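Side-chain contacts in HTH-type transcriptional activator AmpR (Citrobacter freundii, PDB 3KOS), which regulates expression of the AmpC beta-lactamase gene as a LysR-family transcription factor, of which this chain is the effector-binding domain: residues A[51-54]-A[55-58]; A[191-194]-A[195-198]; A[197-200]-A[201-204]. All coordinates share one frame; numbering follows the deposited sequence.

Interaction 1: A[51-54]-A[55-58]; sequences RVDP and AAEG. With GOL (glycerol), chain G.
Glu57 reaches back from the end of a short helix over Val52 and Asp53, the residues that lead into it. Its CB lies near Asp53 O and, more loosely, Pro54 O, and CG comes within 3.7 Å of Asp53 O. CG is placed opposite the carbonyl carbon about the CA-CB bond (chi1 -67°), and from there the chain runs out extended, back along the incoming loop. CD and OE2 then come up to Val52 CG2, OE2 to 3.7 Å, the two side chains crossing at about a right angle; OE1 stays a little further off. At the tip, OE2 does the polar work. It accepts a 2.6 Å hydrogen bond from O2 of a glycerol, probably left from crystallisation, and a second from a water 3.1 Å away. That water in turn accepts from Asp53 N at 2.9 Å, so the carboxylate is tied through it to the backbone just before the helix.

Asp53 is the N-cap. Ala56 N donates to Asp53 OD1 over 3.1 Å, almost straight at 172°, although the donor stands above the carboxylate plane, 66° out of it. The Ala56 methyl rests against Asp53 CG, and Glu57 N closes the first turn on Asp53 O at 3.0 Å. Gly58, with positive phi, ends the helix in a Schellman motif, so this short, weakly bonded turn is capped at both ends.

This turn, helix 54-57, links strand 41-48 to strand 61-66 at the surface of the domain. Val52 and Pro54 rest on Thr62 of strand 61-66, Lys15 of strand 12-19 donates to Glu57 O, and Tyr110 of the second subunit packs against Glu57.

Interaction 2: A[191-194]-A[195-198]; sequences PETP and AMRE
Glu192 and Arg197 form the charged part of this helix start, a salt bridge with Glu192 OE1 2.9 Å from Arg197 NH1. The oxygen uses its anti lone pair and lies nearly in the guanidinium plane, while the two flat groups stand 70° apart. The arginine gets there by bending at chi3 (-74°), which folds its end back over the residues before the helix. NH1 also makes a weak bond to Glu192 O, and a water links that same oxygen to Arg197 NH2.

Among the neutral hydrogen bonds, Thr193 is the N-cap: its OG1 accepts from Met196 N at 3.1 Å. Thr193 O takes Arg197 N at 3.1 Å, and Pro194 O takes Glu198 N at 2.9 Å.

Packing fills in the rest. Thr193 O lies over the centre of one guanidinium face, Pro194 CD is 3.7 Å from Arg197 NH2, and the selenium of Met196, a selenomethionine, approaches Pro191 O to 3.4 Å.

Chemically, a positive side chain in the first helical turn would be poorly placed beside the helix dipole; the salt bridge joins that turn to the residue before the N-cap, and the Glu192 carboxylate probably offsets the charge.

Interaction 3: A[197-200]-A[201-204]; sequences REFS and RWLT
Phe199 and Trp202 both turn CG to the far side of CA-CB from the backbone N (chi1 179° and 164°), and this sends their rings the same general way off the helix. The rings meet obliquely, with planes 49° apart: Phe199 CE2 lies 3.8 Å from Trp202 CZ3, and Trp202 CE3 sits over one face of the phenyl. Leu203 runs alongside Phe199; Leu203 CD2 is 3.8 Å from Phe199 CE1. Phe34 meets both aromatics, and the indole NE1 is held by Asp33.

Towards the solvent side, Arg201 folds back over the preceding turn. Arg197 O lies over one face of its guanidinium, offset toward the rim, and Arg201 NH2 packs 3.6 Å from Glu198 CG. The Glu198 carboxylate, whose OE1 is bonded to His40, is too distant for a salt bridge; a water accepting from Arg201 NH2 at 2.8 Å makes only a weak bond to Glu198 OE2.

Ser200 O is gripped twice by Thr204, by N at 3.1 Å and by OG1 at 2.9 Å, from opposite faces of the carbonyl plane.

Phe199 also packs on Leu14, Ile16 and Leu43, and Leu203 on Leu78: an amphipathic helix laid on a beta-sheet, as in the alpha/beta sandwich of LysR effector-binding domains.

How the interactions relate
All three contacts lie within the LysR effector-binding domain, and interaction 1 comes well before the other two along the chain. Interactions 2 and 3 overlap on helix 194-209: interaction 2 covers the loop before it and its start, interaction 3 the turns that follow, with Arg197 and Glu198 in both and centres about 9 Å apart. Interaction 1 stands alone on the short helix 54-57; its centre is about 18 Å from that of interaction 2 and 21 Å from that of interaction 3, without touching either. The mixed sheet ties them together: helix 54-57 joins strands 41-48 and 61-66, while helix 194-209 packs on strands 12-19, 41-48 and 73-86, so early and late chain segments build one subdomain.

Interaction 1: A[51-54]-A[55-58]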
# COMPACT_ATOMS: atom_id res chain seq x y z
N ARG A 51 -2.74 -3.30 10.26
CA ARG A 51 -2.05 -3.68 11.49
C ARG A 51 -1.57 -2.41 12.12
O ARG A 51 -0.62 -1.77 11.64
CB ARG A 51 -0.85 -4.59 11.23
CG ARG A 51 -1.22 -5.96 10.74
CD ARG A 51 -1.55 -5.90 9.27
NE ARG A 51 -1.67 -7.23 8.70
CZ ARG A 51 -1.98 -7.45 7.42
NH1 ARG A 51 -2.17 -6.43 6.59
NH2 ARG A 51 -2.09 -8.70 6.98
N VAL A 52 -2.24 -2.02 13.19
CA VAL A 52 -2.02 -0.71 13.77
C VAL A 52 -2.35 -0.75 15.25
O VAL A 52 -3.18 -1.53 15.70
CB VAL A 52 -2.89 0.34 13.06
CG1 VAL A 52 -4.36 0.03 13.23
CG2 VAL A 52 -2.55 1.74 13.54
N ASP A 53 -1.65 0.09 16.00
CA ASP A 53 -1.84 0.20 17.44
C ASP A 53 -2.25 1.64 17.71
O ASP A 53 -1.40 2.53 17.77
CB ASP A 53 -0.54 -0.11 18.16
CG ASP A 53 -0.69 -0.14 19.66
OD1 ASP A 53 -1.54 0.60 20.20
OD2 ASP A 53 0.06 -0.91 20.31
N PRO A 54 -3.57 1.87 17.85
CA PRO A 54 -4.08 3.24 18.02
C PRO A 54 -3.44 3.97 19.19
O PRO A 54 -3.09 5.15 19.08
CB PRO A 54 -5.57 3.03 18.30
CG PRO A 54 -5.89 1.67 17.86
CD PRO A 54 -4.63 0.86 17.89
N ALA A 55 -3.28 3.28 20.32
CA ALA A 55 -2.71 3.92 21.50
C ALA A 55 -1.30 4.41 21.19
O ALA A 55 -0.95 5.54 21.48
CB ALA A 55 -2.72 2.97 22.69
N ALA A 56 -0.50 3.52 20.59
CA ALA A 56 0.88 3.84 20.24
C ALA A 56 0.96 5.03 19.29
O ALA A 56 1.86 5.85 19.40
CB ALA A 56 1.56 2.62 19.63
N GLU A 57 0.02 5.12 18.36
CA GLU A 57 0.04 6.21 17.38
C GLU A 57 -0.74 7.43 17.84
O GLU A 57 -0.78 8.44 17.14
CB GLU A 57 -0.47 5.73 16.02
CG GLU A 57 0.44 4.72 15.36
CD GLU A 57 0.11 4.49 13.88
OE1 GLU A 57 -0.68 5.28 13.30
OE2 GLU A 57 0.64 3.52 13.31
N GLY A 58 -1.34 7.35 19.02
CA GLY A 58 -2.12 8.46 19.54
C GLY A 58 -3.29 8.83 18.64
O GLY A 58 -3.63 10.00 18.48
C1 GOL G . 0.76 0.81 9.58
O1 GOL G . 0.38 -0.38 9.81
C2 GOL G . 1.67 1.49 10.54
O2 GOL G . 0.85 2.52 10.87
C3 GOL G . 2.15 0.78 11.80
O3 GOL G . 2.65 -0.52 11.69
O HOH W 1 0.96 1.00 15.04

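Interaction 2: A[191-194]-A[195-198]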
# COMPACT_ATOMS: atom_id res chain seq x y z
N PRO A 191 -11.17 9.06 25.09
CA PRO A 191 -12.32 9.95 25.25
C PRO A 191 -12.92 10.35 23.90
O PRO A 191 -12.17 10.68 22.98
CB PRO A 191 -11.73 11.19 25.92
CG PRO A 191 -10.45 10.72 26.54
CD PRO A 191 -9.93 9.65 25.64
N GLU A 192 -14.24 10.31 23.79
CA GLU A 192 -14.91 10.74 22.57
C GLU A 192 -15.17 12.24 22.59
O GLU A 192 -15.87 12.75 23.47
CB GLU A 192 -16.22 9.97 22.40
CG GLU A 192 -16.94 10.23 21.11
CD GLU A 192 -18.36 9.68 21.14
OE1 GLU A 192 -19.23 10.30 21.79
OE2 GLU A 192 -18.60 8.63 20.51
N THR A 193 -14.59 12.95 21.62
CA THR A 193 -14.69 14.40 21.51
C THR A 193 -15.83 14.78 20.57
O THR A 193 -16.34 13.93 19.84
CB THR A 193 -13.41 14.99 20.91
OG1 THR A 193 -13.22 14.47 19.59
CG2 THR A 193 -12.19 14.65 21.78
N PRO A 194 -16.25 16.05 20.60
CA PRO A 194 -17.26 16.52 19.65
C PRO A 194 -16.81 16.35 18.19
O PRO A 194 -17.63 16.02 17.34
CB PRO A 194 -17.40 18.01 19.97
CG PRO A 194 -16.91 18.15 21.37
CD PRO A 194 -15.88 17.08 21.59
N ALA A 195 -15.54 16.60 17.92
CA ALA A 195 -15.01 16.47 16.56
C ALA A 195 -15.14 15.03 16.08
O ALA A 195 -15.49 14.78 14.93
CB ALA A 195 -13.56 16.91 16.52
N MSE A 196 -14.88 14.08 16.98
CA MSE A 196 -15.04 12.66 16.64
C MSE A 196 -16.50 12.33 16.34
O MSE A 196 -16.80 11.68 15.34
CB MSE A 196 -14.49 11.78 17.77
CG MSE A 196 -12.98 11.88 17.92
SE MSE A 196 -12.34 11.16 19.64
CE MSE A 196 -12.86 9.29 19.38
N ARG A 197 -17.42 12.79 17.19
CA ARG A 197 -18.83 12.50 16.97
C ARG A 197 -19.27 13.06 15.63
O ARG A 197 -20.04 12.43 14.90
CB ARG A 197 -19.70 13.06 18.11
CG ARG A 197 -19.63 12.27 19.41
CD ARG A 197 -20.63 12.81 20.47
NE ARG A 197 -20.18 14.07 21.04
CZ ARG A 197 -19.34 14.16 22.07
NH1 ARG A 197 -18.88 13.06 22.64
NH2 ARG A 197 -18.96 15.35 22.53
N GLU A 198 -18.80 14.26 15.31
CA GLU A 198 -19.17 14.91 14.07
C GLU A 198 -18.62 14.19 12.85
O GLU A 198 -19.34 13.96 11.87
CB GLU A 198 -18.75 16.38 14.10
CG GLU A 198 -19.69 17.18 15.01
CD GLU A 198 -19.24 18.60 15.27
OE1 GLU A 198 -18.09 18.94 14.95
OE2 GLU A 198 -20.06 19.37 15.82
O HOH W 2 -17.36 14.89 24.61

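Interaction 3: A[197-200]-A[201-204]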
# COMPACT_ATOMS: atom_id res chain seq x y z
N ARG A 197 -17.42 12.79 17.19
CA ARG A 197 -18.83 12.50 16.97
C ARG A 197 -19.27 13.06 15.63
O ARG A 197 -20.04 12.43 14.90
CB ARG A 197 -19.70 13.06 18.11
CG ARG A 197 -19.63 12.27 19.41
CD ARG A 197 -20.63 12.81 20.47
NE ARG A 197 -20.18 14.07 21.04
CZ ARG A 197 -19.34 14.16 22.07
NH1 ARG A 197 -18.88 13.06 22.64
NH2 ARG A 197 -18.96 15.35 22.53
N GLU A 198 -18.80 14.26 15.31
CA GLU A 198 -19.17 14.91 14.07
C GLU A 198 -18.62 14.19 12.85
O GLU A 198 -19.34 13.96 11.87
CB GLU A 198 -18.75 16.38 14.10
CG GLU A 198 -19.69 17.18 15.01
CD GLU A 198 -19.24 18.60 15.27
OE1 GLU A 198 -18.09 18.94 14.95
OE2 GLU A 198 -20.06 19.37 15.82
N PHE A 199 -17.35 13.82 12.90
CA PHE A 199 -16.77 13.05 11.81
C PHE A 199 -17.50 11.71 11.60
O PHE A 199 -17.81 11.34 10.48
CB PHE A 199 -15.28 12.81 12.03
CG PHE A 199 -14.64 12.00 10.94
CD1 PHE A 199 -14.57 10.63 11.04
CD2 PHE A 199 -14.14 12.62 9.80
CE1 PHE A 199 -13.99 9.87 10.03
CE2 PHE A 199 -13.56 11.87 8.78
CZ PHE A 199 -13.48 10.49 8.90
N SER A 200 -17.75 10.99 12.69
CA SER A 200 -18.45 9.70 12.59
C SER A 200 -19.84 9.85 12.00
O SER A 200 -20.24 9.05 11.15
CB SER A 200 -18.61 9.05 13.97
OG SER A 200 -17.36 8.67 14.47
N ARG A 201 -20.57 10.86 12.46
CA ARG A 201 -21.91 11.10 11.93
C ARG A 201 -21.85 11.45 10.45
O ARG A 201 -22.66 10.96 9.65
CB ARG A 201 -22.63 12.21 12.70
CG ARG A 201 -23.01 11.85 14.13
CD ARG A 201 -24.13 12.75 14.67
NE ARG A 201 -23.82 14.18 14.57
CZ ARG A 201 -23.44 14.95 15.59
NH1 ARG A 201 -23.33 14.44 16.82
NH2 ARG A 201 -23.18 16.23 15.39
N TRP A 202 -20.90 12.30 10.08
CA TRP A 202 -20.76 12.69 8.68
C TRP A 202 -20.48 11.48 7.79
O TRP A 202 -21.09 11.31 6.73
CB TRP A 202 -19.63 13.70 8.51
CG TRP A 202 -19.23 13.82 7.07
CD1 TRP A 202 -19.87 14.53 6.09
CD2 TRP A 202 -18.10 13.19 6.44
NE1 TRP A 202 -19.22 14.38 4.90
CE2 TRP A 202 -18.13 13.56 5.08
CE3 TRP A 202 -17.08 12.35 6.89
CZ2 TRP A 202 -17.17 13.13 4.16
CZ3 TRP A 202 -16.12 11.92 5.97
CH2 TRP A 202 -16.18 12.30 4.63
N LEU A 203 -19.54 10.64 8.22
CA LEU A 203 -19.10 9.53 7.38
C LEU A 203 -20.19 8.46 7.21
O LEU A 203 -20.50 8.06 6.09
CB LEU A 203 -17.81 8.91 7.94
CG LEU A 203 -17.16 7.79 7.11
CD1 LEU A 203 -17.02 8.19 5.64
CD2 LEU A 203 -15.81 7.43 7.70
N THR A 204 -20.77 8.01 8.30
CA THR A 204 -21.86 7.04 8.18
C THR A 204 -23.00 7.66 7.36
O THR A 204 -23.66 6.98 6.59
CB THR A 204 -22.36 6.57 9.56
OG1 THR A 204 -22.69 7.70 10.35
CG2 THR A 204 -21.28 5.76 10.27
O HOH W 3 -22.30 17.73 17.62